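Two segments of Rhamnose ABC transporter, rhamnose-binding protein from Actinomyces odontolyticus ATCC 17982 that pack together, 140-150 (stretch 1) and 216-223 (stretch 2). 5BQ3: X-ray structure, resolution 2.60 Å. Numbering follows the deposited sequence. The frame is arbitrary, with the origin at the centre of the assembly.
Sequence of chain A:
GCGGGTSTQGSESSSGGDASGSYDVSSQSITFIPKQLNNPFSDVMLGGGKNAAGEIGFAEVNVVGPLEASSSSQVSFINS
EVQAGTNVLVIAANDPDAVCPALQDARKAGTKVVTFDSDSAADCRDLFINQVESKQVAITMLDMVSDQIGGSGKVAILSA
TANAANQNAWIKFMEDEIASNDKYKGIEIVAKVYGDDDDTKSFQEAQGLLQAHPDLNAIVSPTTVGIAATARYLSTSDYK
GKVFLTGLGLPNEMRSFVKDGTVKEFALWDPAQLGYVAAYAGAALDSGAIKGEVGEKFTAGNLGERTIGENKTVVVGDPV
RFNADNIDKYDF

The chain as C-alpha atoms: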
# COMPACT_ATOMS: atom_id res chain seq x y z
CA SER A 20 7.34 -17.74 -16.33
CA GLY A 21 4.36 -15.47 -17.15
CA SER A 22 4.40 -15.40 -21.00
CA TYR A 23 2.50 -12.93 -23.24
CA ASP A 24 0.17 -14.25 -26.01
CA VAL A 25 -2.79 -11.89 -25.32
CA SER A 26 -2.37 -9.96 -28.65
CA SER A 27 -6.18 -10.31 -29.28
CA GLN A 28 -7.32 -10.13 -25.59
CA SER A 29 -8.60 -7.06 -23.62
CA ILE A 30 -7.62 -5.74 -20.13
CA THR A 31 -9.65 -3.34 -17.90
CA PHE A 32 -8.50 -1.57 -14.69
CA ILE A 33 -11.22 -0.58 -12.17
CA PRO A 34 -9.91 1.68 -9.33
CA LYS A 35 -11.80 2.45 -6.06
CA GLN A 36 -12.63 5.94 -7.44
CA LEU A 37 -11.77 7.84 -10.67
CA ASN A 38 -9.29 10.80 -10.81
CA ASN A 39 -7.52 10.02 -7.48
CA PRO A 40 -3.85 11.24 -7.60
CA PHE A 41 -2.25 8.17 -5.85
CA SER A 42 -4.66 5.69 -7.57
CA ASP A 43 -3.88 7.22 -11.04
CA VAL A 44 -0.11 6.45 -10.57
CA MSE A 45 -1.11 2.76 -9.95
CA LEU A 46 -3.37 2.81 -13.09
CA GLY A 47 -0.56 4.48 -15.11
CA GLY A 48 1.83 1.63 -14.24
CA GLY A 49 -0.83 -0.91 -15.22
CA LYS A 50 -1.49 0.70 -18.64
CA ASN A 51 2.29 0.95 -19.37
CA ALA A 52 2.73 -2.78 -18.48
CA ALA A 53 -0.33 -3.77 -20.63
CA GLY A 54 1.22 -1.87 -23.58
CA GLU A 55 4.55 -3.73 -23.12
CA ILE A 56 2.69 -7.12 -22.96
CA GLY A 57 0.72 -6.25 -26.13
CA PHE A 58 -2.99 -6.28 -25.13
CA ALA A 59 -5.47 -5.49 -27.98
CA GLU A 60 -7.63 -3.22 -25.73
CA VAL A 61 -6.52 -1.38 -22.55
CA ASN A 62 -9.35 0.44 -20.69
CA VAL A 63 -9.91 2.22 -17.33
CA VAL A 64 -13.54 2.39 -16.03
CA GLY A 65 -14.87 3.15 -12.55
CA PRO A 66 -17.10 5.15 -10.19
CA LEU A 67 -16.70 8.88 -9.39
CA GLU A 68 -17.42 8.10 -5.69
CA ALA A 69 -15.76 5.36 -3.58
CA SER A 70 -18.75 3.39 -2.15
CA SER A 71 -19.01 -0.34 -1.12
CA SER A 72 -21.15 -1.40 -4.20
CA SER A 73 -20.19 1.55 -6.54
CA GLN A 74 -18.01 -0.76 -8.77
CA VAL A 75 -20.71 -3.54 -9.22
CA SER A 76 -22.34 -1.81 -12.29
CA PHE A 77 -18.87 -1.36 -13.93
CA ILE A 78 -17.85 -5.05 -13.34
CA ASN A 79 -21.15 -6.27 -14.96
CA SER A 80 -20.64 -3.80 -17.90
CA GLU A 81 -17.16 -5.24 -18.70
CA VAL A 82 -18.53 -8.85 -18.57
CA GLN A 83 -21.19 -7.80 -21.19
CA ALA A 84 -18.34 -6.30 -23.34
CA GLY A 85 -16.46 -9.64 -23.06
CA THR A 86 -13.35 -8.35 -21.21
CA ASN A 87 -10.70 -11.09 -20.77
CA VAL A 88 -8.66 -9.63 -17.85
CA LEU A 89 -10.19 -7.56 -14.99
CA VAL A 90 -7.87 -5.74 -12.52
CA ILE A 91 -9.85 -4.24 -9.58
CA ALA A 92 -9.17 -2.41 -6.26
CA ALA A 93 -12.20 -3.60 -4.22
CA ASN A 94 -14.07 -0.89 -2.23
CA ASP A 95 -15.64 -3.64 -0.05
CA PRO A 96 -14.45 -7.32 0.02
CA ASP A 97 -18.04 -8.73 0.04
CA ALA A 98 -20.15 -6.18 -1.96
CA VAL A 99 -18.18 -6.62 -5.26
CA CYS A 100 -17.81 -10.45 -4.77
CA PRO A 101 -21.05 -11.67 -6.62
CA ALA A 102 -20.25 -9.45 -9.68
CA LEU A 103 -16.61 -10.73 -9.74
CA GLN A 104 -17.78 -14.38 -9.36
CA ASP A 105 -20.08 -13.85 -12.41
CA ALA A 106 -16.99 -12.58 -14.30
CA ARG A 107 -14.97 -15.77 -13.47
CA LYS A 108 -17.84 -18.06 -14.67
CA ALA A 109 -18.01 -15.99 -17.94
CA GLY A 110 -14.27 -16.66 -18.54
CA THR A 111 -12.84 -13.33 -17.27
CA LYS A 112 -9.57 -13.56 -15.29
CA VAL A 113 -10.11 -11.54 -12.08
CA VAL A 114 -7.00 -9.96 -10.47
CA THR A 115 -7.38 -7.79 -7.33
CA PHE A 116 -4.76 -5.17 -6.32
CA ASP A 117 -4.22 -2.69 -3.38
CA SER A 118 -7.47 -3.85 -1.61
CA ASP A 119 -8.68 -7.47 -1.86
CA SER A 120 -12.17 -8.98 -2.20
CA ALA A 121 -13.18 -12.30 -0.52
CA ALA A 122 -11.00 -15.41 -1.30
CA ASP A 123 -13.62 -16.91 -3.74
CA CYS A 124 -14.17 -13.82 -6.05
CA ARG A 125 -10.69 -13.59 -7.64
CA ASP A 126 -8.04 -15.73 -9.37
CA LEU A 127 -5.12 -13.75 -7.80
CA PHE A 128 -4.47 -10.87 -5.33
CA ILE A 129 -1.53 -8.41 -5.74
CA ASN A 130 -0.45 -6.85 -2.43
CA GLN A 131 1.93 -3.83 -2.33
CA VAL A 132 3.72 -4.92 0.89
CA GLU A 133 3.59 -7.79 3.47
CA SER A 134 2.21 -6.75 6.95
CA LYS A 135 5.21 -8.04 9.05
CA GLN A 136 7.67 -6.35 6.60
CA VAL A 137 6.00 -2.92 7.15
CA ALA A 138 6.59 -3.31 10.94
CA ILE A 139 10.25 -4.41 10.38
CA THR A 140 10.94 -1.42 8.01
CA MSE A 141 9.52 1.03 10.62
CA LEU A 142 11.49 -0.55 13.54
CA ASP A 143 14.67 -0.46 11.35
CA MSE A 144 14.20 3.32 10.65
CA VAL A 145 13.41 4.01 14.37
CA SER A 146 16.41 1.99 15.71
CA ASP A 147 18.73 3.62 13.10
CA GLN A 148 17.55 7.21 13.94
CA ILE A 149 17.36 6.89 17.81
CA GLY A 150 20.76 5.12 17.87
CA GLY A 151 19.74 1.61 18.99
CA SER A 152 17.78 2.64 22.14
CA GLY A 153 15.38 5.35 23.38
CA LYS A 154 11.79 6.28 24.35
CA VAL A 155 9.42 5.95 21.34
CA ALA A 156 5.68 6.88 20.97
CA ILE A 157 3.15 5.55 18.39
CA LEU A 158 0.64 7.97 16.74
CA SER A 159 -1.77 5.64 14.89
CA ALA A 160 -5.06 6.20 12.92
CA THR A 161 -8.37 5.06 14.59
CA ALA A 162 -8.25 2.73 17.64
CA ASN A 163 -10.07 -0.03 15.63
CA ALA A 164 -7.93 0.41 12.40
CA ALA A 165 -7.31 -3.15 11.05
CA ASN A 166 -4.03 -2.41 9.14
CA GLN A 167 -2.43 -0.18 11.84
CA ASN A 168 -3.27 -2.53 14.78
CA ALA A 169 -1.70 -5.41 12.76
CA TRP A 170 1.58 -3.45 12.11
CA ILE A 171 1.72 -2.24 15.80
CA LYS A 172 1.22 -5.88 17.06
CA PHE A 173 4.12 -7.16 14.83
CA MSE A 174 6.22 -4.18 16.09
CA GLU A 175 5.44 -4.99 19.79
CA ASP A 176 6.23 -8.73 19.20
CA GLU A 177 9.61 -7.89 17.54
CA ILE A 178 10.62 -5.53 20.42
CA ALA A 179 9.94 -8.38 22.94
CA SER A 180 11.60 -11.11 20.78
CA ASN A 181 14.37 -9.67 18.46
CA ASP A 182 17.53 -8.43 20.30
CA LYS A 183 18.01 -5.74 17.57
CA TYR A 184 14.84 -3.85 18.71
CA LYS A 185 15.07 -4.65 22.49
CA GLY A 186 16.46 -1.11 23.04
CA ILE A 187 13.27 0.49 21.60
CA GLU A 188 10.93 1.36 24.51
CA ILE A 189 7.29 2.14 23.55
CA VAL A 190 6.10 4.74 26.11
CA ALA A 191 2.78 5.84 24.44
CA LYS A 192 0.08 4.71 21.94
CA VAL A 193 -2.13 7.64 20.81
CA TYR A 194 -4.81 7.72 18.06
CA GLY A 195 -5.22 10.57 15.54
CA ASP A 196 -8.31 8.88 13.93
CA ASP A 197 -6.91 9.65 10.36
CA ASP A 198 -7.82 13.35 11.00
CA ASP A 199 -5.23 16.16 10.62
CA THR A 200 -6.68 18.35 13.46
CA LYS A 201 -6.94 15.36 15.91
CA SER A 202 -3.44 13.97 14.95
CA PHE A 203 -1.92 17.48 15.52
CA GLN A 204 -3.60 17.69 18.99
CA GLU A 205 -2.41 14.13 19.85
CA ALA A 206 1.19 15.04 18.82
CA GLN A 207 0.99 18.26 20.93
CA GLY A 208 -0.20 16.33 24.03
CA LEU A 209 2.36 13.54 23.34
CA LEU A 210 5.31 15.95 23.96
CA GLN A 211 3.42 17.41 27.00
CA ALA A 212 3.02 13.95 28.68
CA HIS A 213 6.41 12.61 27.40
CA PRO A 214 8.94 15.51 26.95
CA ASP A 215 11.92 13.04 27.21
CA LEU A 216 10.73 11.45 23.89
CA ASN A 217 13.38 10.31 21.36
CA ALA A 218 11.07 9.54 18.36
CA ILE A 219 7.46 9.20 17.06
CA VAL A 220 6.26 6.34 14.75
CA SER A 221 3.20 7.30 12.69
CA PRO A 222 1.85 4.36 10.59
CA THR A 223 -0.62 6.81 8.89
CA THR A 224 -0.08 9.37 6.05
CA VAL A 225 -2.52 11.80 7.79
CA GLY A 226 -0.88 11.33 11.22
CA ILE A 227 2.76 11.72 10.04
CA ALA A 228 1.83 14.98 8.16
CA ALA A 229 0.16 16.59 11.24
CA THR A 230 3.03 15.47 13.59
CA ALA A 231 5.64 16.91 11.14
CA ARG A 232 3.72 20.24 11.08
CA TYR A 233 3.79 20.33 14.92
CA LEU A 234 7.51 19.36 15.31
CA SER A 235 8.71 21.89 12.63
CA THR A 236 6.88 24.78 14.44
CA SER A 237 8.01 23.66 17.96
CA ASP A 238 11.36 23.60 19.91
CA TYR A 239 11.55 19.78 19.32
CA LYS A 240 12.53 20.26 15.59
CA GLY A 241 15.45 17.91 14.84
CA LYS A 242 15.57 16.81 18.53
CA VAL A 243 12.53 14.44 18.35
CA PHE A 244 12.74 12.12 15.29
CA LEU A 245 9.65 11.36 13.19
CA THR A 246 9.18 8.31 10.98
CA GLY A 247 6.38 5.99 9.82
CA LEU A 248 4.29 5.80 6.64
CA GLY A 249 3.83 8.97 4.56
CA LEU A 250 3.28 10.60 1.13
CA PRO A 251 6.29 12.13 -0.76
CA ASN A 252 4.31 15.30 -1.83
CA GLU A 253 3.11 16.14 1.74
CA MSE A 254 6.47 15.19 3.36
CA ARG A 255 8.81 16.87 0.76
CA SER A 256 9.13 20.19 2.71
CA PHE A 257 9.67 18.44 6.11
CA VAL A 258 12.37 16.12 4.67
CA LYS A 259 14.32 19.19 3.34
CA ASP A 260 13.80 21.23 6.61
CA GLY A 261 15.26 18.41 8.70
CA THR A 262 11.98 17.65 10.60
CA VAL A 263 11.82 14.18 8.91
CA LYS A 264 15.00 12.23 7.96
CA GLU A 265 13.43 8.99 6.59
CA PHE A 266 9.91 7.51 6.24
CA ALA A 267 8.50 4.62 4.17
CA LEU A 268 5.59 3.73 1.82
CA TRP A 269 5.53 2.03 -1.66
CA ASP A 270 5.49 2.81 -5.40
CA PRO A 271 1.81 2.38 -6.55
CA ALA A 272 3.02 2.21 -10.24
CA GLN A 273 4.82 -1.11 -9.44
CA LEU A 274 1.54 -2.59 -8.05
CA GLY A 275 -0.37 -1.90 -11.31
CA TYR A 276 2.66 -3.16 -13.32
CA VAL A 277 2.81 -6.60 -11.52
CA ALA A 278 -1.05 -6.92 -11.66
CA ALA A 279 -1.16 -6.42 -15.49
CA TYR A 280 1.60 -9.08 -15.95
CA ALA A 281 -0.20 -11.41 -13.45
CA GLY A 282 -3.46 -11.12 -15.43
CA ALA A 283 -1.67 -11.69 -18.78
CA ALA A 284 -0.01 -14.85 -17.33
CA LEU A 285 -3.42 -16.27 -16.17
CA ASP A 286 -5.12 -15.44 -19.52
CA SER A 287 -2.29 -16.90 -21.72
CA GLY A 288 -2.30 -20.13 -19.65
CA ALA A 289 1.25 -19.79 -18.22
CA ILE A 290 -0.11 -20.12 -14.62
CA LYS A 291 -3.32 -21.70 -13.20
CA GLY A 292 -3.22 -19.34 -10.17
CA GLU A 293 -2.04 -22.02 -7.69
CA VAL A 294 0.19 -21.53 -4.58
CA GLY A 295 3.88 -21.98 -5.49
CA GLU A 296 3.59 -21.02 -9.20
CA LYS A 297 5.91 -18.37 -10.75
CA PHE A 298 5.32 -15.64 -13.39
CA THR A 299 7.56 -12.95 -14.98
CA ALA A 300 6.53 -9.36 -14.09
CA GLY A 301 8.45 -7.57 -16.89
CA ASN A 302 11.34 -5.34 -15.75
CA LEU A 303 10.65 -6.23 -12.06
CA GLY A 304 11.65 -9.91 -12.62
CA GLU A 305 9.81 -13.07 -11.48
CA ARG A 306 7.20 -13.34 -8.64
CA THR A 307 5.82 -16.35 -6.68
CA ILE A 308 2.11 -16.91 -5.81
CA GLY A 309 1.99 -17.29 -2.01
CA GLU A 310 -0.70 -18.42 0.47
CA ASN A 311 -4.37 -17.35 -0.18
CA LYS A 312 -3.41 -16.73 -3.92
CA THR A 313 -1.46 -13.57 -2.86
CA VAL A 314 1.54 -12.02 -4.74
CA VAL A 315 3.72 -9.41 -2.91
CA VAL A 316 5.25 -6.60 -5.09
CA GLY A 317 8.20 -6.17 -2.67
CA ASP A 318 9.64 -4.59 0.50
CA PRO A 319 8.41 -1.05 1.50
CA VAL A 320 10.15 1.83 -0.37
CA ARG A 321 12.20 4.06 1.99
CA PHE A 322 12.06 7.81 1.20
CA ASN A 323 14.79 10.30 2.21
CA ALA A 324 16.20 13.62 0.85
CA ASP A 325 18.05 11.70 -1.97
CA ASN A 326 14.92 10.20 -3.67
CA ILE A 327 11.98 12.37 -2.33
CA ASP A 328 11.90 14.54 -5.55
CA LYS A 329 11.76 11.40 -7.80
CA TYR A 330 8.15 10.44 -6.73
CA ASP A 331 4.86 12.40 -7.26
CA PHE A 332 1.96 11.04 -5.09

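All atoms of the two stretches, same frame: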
# COMPACT_ATOMS: atom_id res chain seq x y z
N THR A 140 10.44 -2.63 8.67
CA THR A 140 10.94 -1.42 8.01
C THR A 140 10.89 -0.24 8.97
O THR A 140 11.89 0.45 9.12
CB THR A 140 10.14 -1.16 6.72
OG1 THR A 140 10.22 -2.31 5.88
CG2 THR A 140 10.64 0.07 5.95
N MSE A 141 9.74 -0.04 9.65
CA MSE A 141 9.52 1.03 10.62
C MSE A 141 10.45 0.90 11.83
O MSE A 141 11.09 1.89 12.18
CB MSE A 141 8.06 1.07 11.05
CG MSE A 141 7.17 1.55 9.91
SE MSE A 141 5.47 2.17 10.50
CE MSE A 141 4.66 0.43 11.02
N LEU A 142 10.58 -0.31 12.42
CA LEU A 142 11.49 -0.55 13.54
C LEU A 142 12.95 -0.32 13.15
O LEU A 142 13.71 0.18 13.97
CB LEU A 142 11.34 -1.98 14.08
CG LEU A 142 10.11 -2.28 14.92
CD1 LEU A 142 9.87 -3.76 14.99
CD2 LEU A 142 10.23 -1.70 16.32
N ASP A 143 13.32 -0.66 11.89
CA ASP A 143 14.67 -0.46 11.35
C ASP A 143 15.01 1.03 11.26
O ASP A 143 16.13 1.41 11.60
CB ASP A 143 14.82 -1.12 9.97
CG ASP A 143 15.29 -2.56 9.97
OD1 ASP A 143 15.24 -3.20 11.04
OD2 ASP A 143 15.68 -3.06 8.89
N MSE A 144 14.06 1.86 10.79
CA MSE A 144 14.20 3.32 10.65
C MSE A 144 14.26 3.98 12.03
O MSE A 144 15.06 4.90 12.22
CB MSE A 144 13.04 3.91 9.83
CG MSE A 144 13.03 3.43 8.37
SE MSE A 144 11.71 4.30 7.23
CE MSE A 144 10.08 3.81 8.14
N VAL A 145 13.44 3.50 13.00
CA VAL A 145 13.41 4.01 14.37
C VAL A 145 14.76 3.76 15.03
O VAL A 145 15.42 4.71 15.41
CB VAL A 145 12.25 3.41 15.21
CG1 VAL A 145 12.32 3.85 16.66
CG2 VAL A 145 10.90 3.78 14.63
N SER A 146 15.16 2.47 15.11
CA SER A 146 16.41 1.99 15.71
C SER A 146 17.63 2.72 15.14
O SER A 146 18.49 3.13 15.91
CB SER A 146 16.55 0.49 15.48
OG SER A 146 17.59 -0.05 16.28
N ASP A 147 17.66 2.93 13.81
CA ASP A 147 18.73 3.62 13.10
C ASP A 147 18.80 5.11 13.50
O ASP A 147 19.90 5.63 13.71
CB ASP A 147 18.54 3.47 11.58
CG ASP A 147 19.55 4.19 10.71
OD1 ASP A 147 20.77 3.93 10.87
OD2 ASP A 147 19.12 4.97 9.82
N GLN A 148 17.64 5.79 13.62
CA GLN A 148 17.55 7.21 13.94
C GLN A 148 17.79 7.49 15.43
O GLN A 148 18.52 8.45 15.73
CB GLN A 148 16.20 7.78 13.49
CG GLN A 148 16.16 8.11 12.00
CD GLN A 148 14.77 8.41 11.48
OE1 GLN A 148 14.24 7.70 10.63
NE2 GLN A 148 14.17 9.49 11.96
N ILE A 149 17.20 6.70 16.35
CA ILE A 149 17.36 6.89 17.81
C ILE A 149 18.77 6.49 18.28
O ILE A 149 19.25 7.02 19.29
CB ILE A 149 16.27 6.21 18.68
CG1 ILE A 149 16.20 4.67 18.46
CG2 ILE A 149 14.91 6.88 18.47
CD1 ILE A 149 15.23 3.90 19.37
N GLY A 150 19.42 5.59 17.55
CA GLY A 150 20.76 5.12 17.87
C GLY A 150 20.80 3.81 18.63
O GLY A 150 21.71 3.60 19.43
N LEU A 216 10.96 12.26 25.08
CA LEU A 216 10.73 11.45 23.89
C LEU A 216 11.88 11.55 22.90
O LEU A 216 12.38 12.65 22.63
CB LEU A 216 9.43 11.92 23.22
CG LEU A 216 8.57 10.89 22.50
CD1 LEU A 216 8.13 9.79 23.45
CD2 LEU A 216 7.34 11.53 21.91
N ASN A 217 12.30 10.40 22.34
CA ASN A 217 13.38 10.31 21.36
C ASN A 217 12.84 10.32 19.93
O ASN A 217 13.46 10.92 19.06
CB ASN A 217 14.22 9.05 21.59
CG ASN A 217 15.11 9.12 22.81
OD1 ASN A 217 14.70 8.80 23.93
ND2 ASN A 217 16.35 9.51 22.62
N ALA A 218 11.69 9.64 19.68
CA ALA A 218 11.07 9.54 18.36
C ALA A 218 9.57 9.24 18.41
O ALA A 218 9.04 8.80 19.43
CB ALA A 218 11.76 8.46 17.53
N ILE A 219 8.88 9.47 17.27
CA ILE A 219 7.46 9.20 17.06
C ILE A 219 7.31 8.35 15.78
O ILE A 219 7.86 8.72 14.74
CB ILE A 219 6.58 10.49 17.01
CG1 ILE A 219 6.72 11.34 18.29
CG2 ILE A 219 5.09 10.15 16.77
CD1 ILE A 219 6.33 12.81 18.17
N VAL A 220 6.59 7.22 15.88
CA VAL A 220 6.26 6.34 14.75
C VAL A 220 4.82 6.62 14.38
O VAL A 220 3.94 6.48 15.23
CB VAL A 220 6.49 4.83 15.02
CG1 VAL A 220 6.37 4.02 13.73
CG2 VAL A 220 7.83 4.58 15.67
N SER A 221 4.56 7.02 13.13
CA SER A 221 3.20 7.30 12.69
C SER A 221 2.83 6.42 11.49
O SER A 221 3.13 6.78 10.35
CB SER A 221 3.00 8.78 12.40
OG SER A 221 1.66 9.15 12.67
N PRO A 222 2.20 5.24 11.72
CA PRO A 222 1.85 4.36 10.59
C PRO A 222 0.57 4.83 9.87
O PRO A 222 -0.33 4.03 9.59
CB PRO A 222 1.68 3.00 11.27
CG PRO A 222 1.23 3.32 12.66
CD PRO A 222 1.77 4.67 13.02
N THR A 223 0.50 6.14 9.55
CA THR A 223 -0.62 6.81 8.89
C THR A 223 -0.10 8.06 8.16
O THR A 223 0.64 8.85 8.75
CB THR A 223 -1.76 7.14 9.91
OG1 THR A 223 -2.68 8.07 9.34
CG2 THR A 223 -1.24 7.68 11.24

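This is an essentially apolar helix-on-strand contact, in which a helix runs nearly antiparallel to a buried strand and packs one face against it, and no hydrogen bond crosses between them. The helix, which enters the stretch already formed and runs to Ile149, and the strand, centred on 218-221, run at 166° to each other, and their axes come within 9.7 Å, a spacing that leaves room for a layer of side chains. Because the directions oppose, Met141, near the start of the stretch, lies over Val220, while Ile149, the last helix residue before Gly150, lies over Asn217.

The helix presents Met141, Val145 and Ile149, spaced four residues apart so that successive turns bring them to the same face. The strand answers with its own alternation: Ala218 and Val220 point toward the helix, whereas Ile219 and Ser221 point away. Much of the helix backbone is hydrogen-bonded within the helix, as in Val145 N to Met141 O at 3.0 Å and Ile149 N to Val145 O at 2.8 Å, leaving side chains to make the contact.

Val220 meets two helix residues. Its CG2 lies 3.3 Å from Val145 CG2, a tight contact between compact branched side chains, and its CG1 lies 3.8 Å from the SE of Met141, a selenomethionine. The long, unbranched Met141 side chain also reaches Pro222, where its CE sits 3.9 Å from Pro222 CB. At the other end, Ile149 CG2 packs 3.6 Å from Ala218 CB; the small alanine methyl lets the branched isoleucine pack close to the strand. The same Ile149 CG2 touches the aliphatic CB of Asn217 at 3.9 Å, while the Asn217 amide oxygen is hydrogen-bonded elsewhere in the structure. Gly150 then leaves the helix with positive phi (98°), a conformation in which a CB would jam against the preceding carbonyl oxygen.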